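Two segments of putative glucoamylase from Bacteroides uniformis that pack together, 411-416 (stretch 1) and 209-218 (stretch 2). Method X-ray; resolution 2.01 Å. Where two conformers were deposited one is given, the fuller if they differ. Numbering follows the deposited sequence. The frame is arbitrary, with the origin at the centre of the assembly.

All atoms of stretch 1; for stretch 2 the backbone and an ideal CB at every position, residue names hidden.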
# COMPACT_ATOMS: atom_id res chain seq x y z
N ARG A 411 5.88 9.86 -18.16
CA ARG A 411 6.50 10.80 -19.08
C ARG A 411 5.80 12.15 -19.07
O ARG A 411 6.45 13.17 -19.05
CB ARG A 411 6.53 10.27 -20.52
CG ARG A 411 7.63 9.28 -20.77
CD ARG A 411 8.01 9.25 -22.23
NE ARG A 411 8.56 7.95 -22.56
CZ ARG A 411 9.84 7.64 -22.48
NH1 ARG A 411 10.73 8.55 -22.11
NH2 ARG A 411 10.23 6.41 -22.79
N ARG A 412 4.46 12.16 -19.09
CA ARG A 412 3.70 13.42 -19.06
C ARG A 412 4.10 14.27 -17.85
O ARG A 412 4.18 15.47 -17.96
CB ARG A 412 2.16 13.17 -19.00
CG ARG A 412 1.58 12.66 -20.28
CD ARG A 412 0.07 12.57 -20.20
NE ARG A 412 -0.53 13.90 -20.17
CZ ARG A 412 -1.43 14.31 -19.30
NH1 ARG A 412 -1.91 13.52 -18.37
NH2 ARG A 412 -1.87 15.55 -19.36
N LEU A 413 4.34 13.62 -16.70
CA LEU A 413 4.66 14.32 -15.49
C LEU A 413 6.14 14.66 -15.36
O LEU A 413 6.53 15.25 -14.39
CB LEU A 413 4.17 13.55 -14.26
CG LEU A 413 2.66 13.40 -14.14
CD1 LEU A 413 2.31 12.67 -12.86
CD2 LEU A 413 1.96 14.75 -14.28
N GLY A 414 6.96 14.32 -16.37
CA GLY A 414 8.34 14.71 -16.38
C GLY A 414 9.27 13.72 -15.71
O GLY A 414 10.40 14.04 -15.43
N PHE A 415 8.84 12.49 -15.47
CA PHE A 415 9.73 11.53 -14.79
C PHE A 415 10.77 10.95 -15.73
O PHE A 415 10.51 10.84 -16.91
CB PHE A 415 8.99 10.35 -14.23
CG PHE A 415 8.24 10.63 -12.97
CD1 PHE A 415 7.01 11.25 -13.01
CD2 PHE A 415 8.78 10.29 -11.76
CE1 PHE A 415 6.30 11.48 -11.84
CE2 PHE A 415 8.11 10.53 -10.60
CZ PHE A 415 6.84 11.12 -10.64
N THR A 416 11.95 10.60 -15.18
CA THR A 416 12.90 9.69 -15.83
C THR A 416 12.98 8.42 -14.95
O THR A 416 12.70 8.44 -13.72
CB THR A 416 14.30 10.32 -15.98
OG1 THR A 416 14.71 10.73 -14.68
CG2 THR A 416 14.31 11.54 -16.95
N UNK A 209 -9.82 9.67 -19.04
CA UNK A 209 -10.17 10.81 -18.18
C UNK A 209 -8.90 11.35 -17.47
O UNK A 209 -8.84 11.41 -16.26
CB UNK A 209 -11.23 10.40 -17.15
N UNK A 210 -7.88 11.70 -18.24
CA UNK A 210 -6.60 12.13 -17.63
C UNK A 210 -6.67 13.54 -17.02
O UNK A 210 -7.49 14.37 -17.43
CB UNK A 210 -5.49 12.09 -18.68
N UNK A 211 -5.80 13.76 -16.04
CA UNK A 211 -5.57 15.09 -15.46
C UNK A 211 -4.59 15.91 -16.29
O UNK A 211 -3.73 15.37 -16.98
CB UNK A 211 -5.05 14.96 -14.03
N UNK A 212 -4.73 17.23 -16.23
CA UNK A 212 -3.73 18.14 -16.77
C UNK A 212 -2.43 18.03 -15.91
O UNK A 212 -2.47 17.70 -14.74
CB UNK A 212 -4.27 19.57 -16.79
N UNK A 213 -1.29 18.33 -16.52
CA UNK A 213 -0.01 18.30 -15.81
C UNK A 213 0.01 19.26 -14.64
O UNK A 213 0.59 18.95 -13.60
CB UNK A 213 1.14 18.63 -16.77
N UNK A 214 -0.62 20.41 -14.83
CA UNK A 214 -0.66 21.43 -13.80
C UNK A 214 -1.37 20.94 -12.49
O UNK A 214 -1.11 21.48 -11.39
CB UNK A 214 -1.37 22.67 -14.36
N UNK A 215 -2.22 19.92 -12.60
CA UNK A 215 -2.87 19.30 -11.45
C UNK A 215 -1.79 18.68 -10.54
O UNK A 215 -1.86 18.79 -9.30
CB UNK A 215 -3.88 18.24 -11.90
N UNK A 216 -0.80 18.04 -11.15
CA UNK A 216 0.31 17.47 -10.39
C UNK A 216 1.21 18.58 -9.83
O UNK A 216 1.49 18.63 -8.63
CB UNK A 216 1.12 16.52 -11.27
N UNK A 217 1.69 19.46 -10.70
CA UNK A 217 2.70 20.45 -10.29
C UNK A 217 2.19 21.51 -9.30
O UNK A 217 2.91 21.89 -8.39
CB UNK A 217 3.24 21.16 -11.53
N UNK A 218 0.93 21.94 -9.44
CA UNK A 218 0.34 22.91 -8.49
C UNK A 218 -0.43 22.30 -7.33
O UNK A 218 -0.49 22.89 -6.27
CB UNK A 218 -0.60 23.85 -9.25

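Position 209 lies beyond the reach of stretch 1, which sets no evident limit on the side chain; the deposited residue, Tyr 209, makes no contact there.

At 210 the CA-to-CB bond points toward stretch 1, with the ideal CB 3.9 Å from Arg 412 NH1. A guanidinium so close leaves room for a small or compact residue, and phi near -74° also admits proline. Pro 210 is found, its CB 4.0 Å from Arg 412 NH1.

Position 211 offers its carbonyl to the same guanidinium, whatever its side chain: Arg 412 NH1 and NH2 donate hydrogen bonds to O of residue 211 at 2.9 and 3.0 Å, so one acceptor at the edge of the group takes both. CB points sideways, with no atom of stretch 1 within 5.5 Å, so many side chains would fit. Ile 211 reaches back with its end, but its side chain stays 4.9 Å from stretch 1.

At 212 CB points away, leaving the choice open. Ala 212 adds little beyond its CA, 4.1 Å from Arg 412 NH2.

Position 213 is nearest in register to Leu 413. Its CB points sideways, 4.5 Å from Arg 412 O, and the positive guanidinium lies nearby; an acidic or other polar side chain would suit. Glu 213 fills it. Its OE2 is 4.4 Å from Arg 412 NH2, well out of the guanidinium plane, so the attraction is one of charge without a direct hydrogen bond. Water 2 bridges instead, accepting from Arg 412 NH2 (3.0 Å) and donating to Glu 213 OE2 (2.6 Å).

Positions 214 and 215, pointing away and sideways, find nothing of stretch 1 near CB, so stretch 1 leaves the choice open at both. Ser 214 and Val 215 make no contact with it.

At 216 CB points toward stretch 1, 3.6 Å from Leu 413 CD2, with Phe 415 farther along. This apolar setting would suit leucine, methionine or an aromatic. Tyr 216, with chi1 in t, lays one ring face beneath Leu 413 CD1, which sits 3.9 Å from the ring centroid in a CH-pi contact. The ring also reaches Phe 415: Tyr 216 CZ is 4.3 Å from Phe 415 CE1.

From 217 CB points sideways, but a longer polar side chain could turn back toward the carbonyls of Arg 412 and Leu 413. His 217 does so: CE1 lies 3.8 Å from Leu 413 O, and NE2 hydrogen-bonds water 1 (2.8 Å), which donates to Arg 412 O and to Glu 213 OE1.

Position 218 is out of reach, so any side chain would do as far as stretch 1 is concerned, and Lys 218 makes no contact with it.

Stretch 2 (209-218) YPIAESVYHK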
# COMPACT_ATOMS: atom_id res chain seq x y z
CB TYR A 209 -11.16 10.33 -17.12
CG TYR A 209 -12.42 9.78 -17.69
CD1 TYR A 209 -13.45 10.66 -18.11
CD2 TYR A 209 -12.61 8.40 -17.84
CE1 TYR A 209 -14.63 10.16 -18.66
CE2 TYR A 209 -13.79 7.89 -18.40
CZ TYR A 209 -14.80 8.77 -18.78
OH TYR A 209 -15.96 8.30 -19.34
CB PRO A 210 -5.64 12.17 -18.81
CG PRO A 210 -6.53 12.49 -19.98
CD PRO A 210 -7.83 11.72 -19.70
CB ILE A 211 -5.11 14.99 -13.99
CG1 ILE A 211 -3.72 14.27 -13.90
CG2 ILE A 211 -6.15 14.29 -13.12
CD1 ILE A 211 -3.02 14.42 -12.59
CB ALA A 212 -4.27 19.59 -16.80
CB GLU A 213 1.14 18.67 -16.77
CG GLU A 213 1.35 17.61 -17.84
CD GLU A 213 2.18 18.12 -19.00
OE1 GLU A 213 3.10 18.94 -18.73
OE2 GLU A 213 1.89 17.72 -20.16
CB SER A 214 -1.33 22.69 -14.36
OG SER A 214 -2.71 22.36 -14.63
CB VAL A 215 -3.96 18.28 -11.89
CG1 VAL A 215 -4.48 17.38 -10.75
CG2 VAL A 215 -5.13 18.98 -12.61
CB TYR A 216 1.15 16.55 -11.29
CG TYR A 216 2.30 15.84 -10.62
CD1 TYR A 216 2.08 14.94 -9.62
CD2 TYR A 216 3.60 16.06 -11.03
CE1 TYR A 216 3.12 14.26 -9.04
CE2 TYR A 216 4.65 15.41 -10.45
CZ TYR A 216 4.41 14.50 -9.45
OH TYR A 216 5.46 13.83 -8.85
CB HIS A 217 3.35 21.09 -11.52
CG HIS A 217 4.11 20.10 -12.35
ND1 HIS A 217 5.26 19.48 -11.89
CD2 HIS A 217 3.86 19.59 -13.58
CE1 HIS A 217 5.69 18.65 -12.83
NE2 HIS A 217 4.87 18.70 -13.86
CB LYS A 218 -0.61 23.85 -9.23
CG LYS A 218 0.10 24.71 -10.23
CD LYS A 218 -0.93 25.62 -10.89
CE LYS A 218 -0.30 26.77 -11.64
NZ LYS A 218 0.00 26.32 -13.04
O HOH W 1 4.98 17.62 -16.40
O HOH W 2 -0.42 17.38 -21.20
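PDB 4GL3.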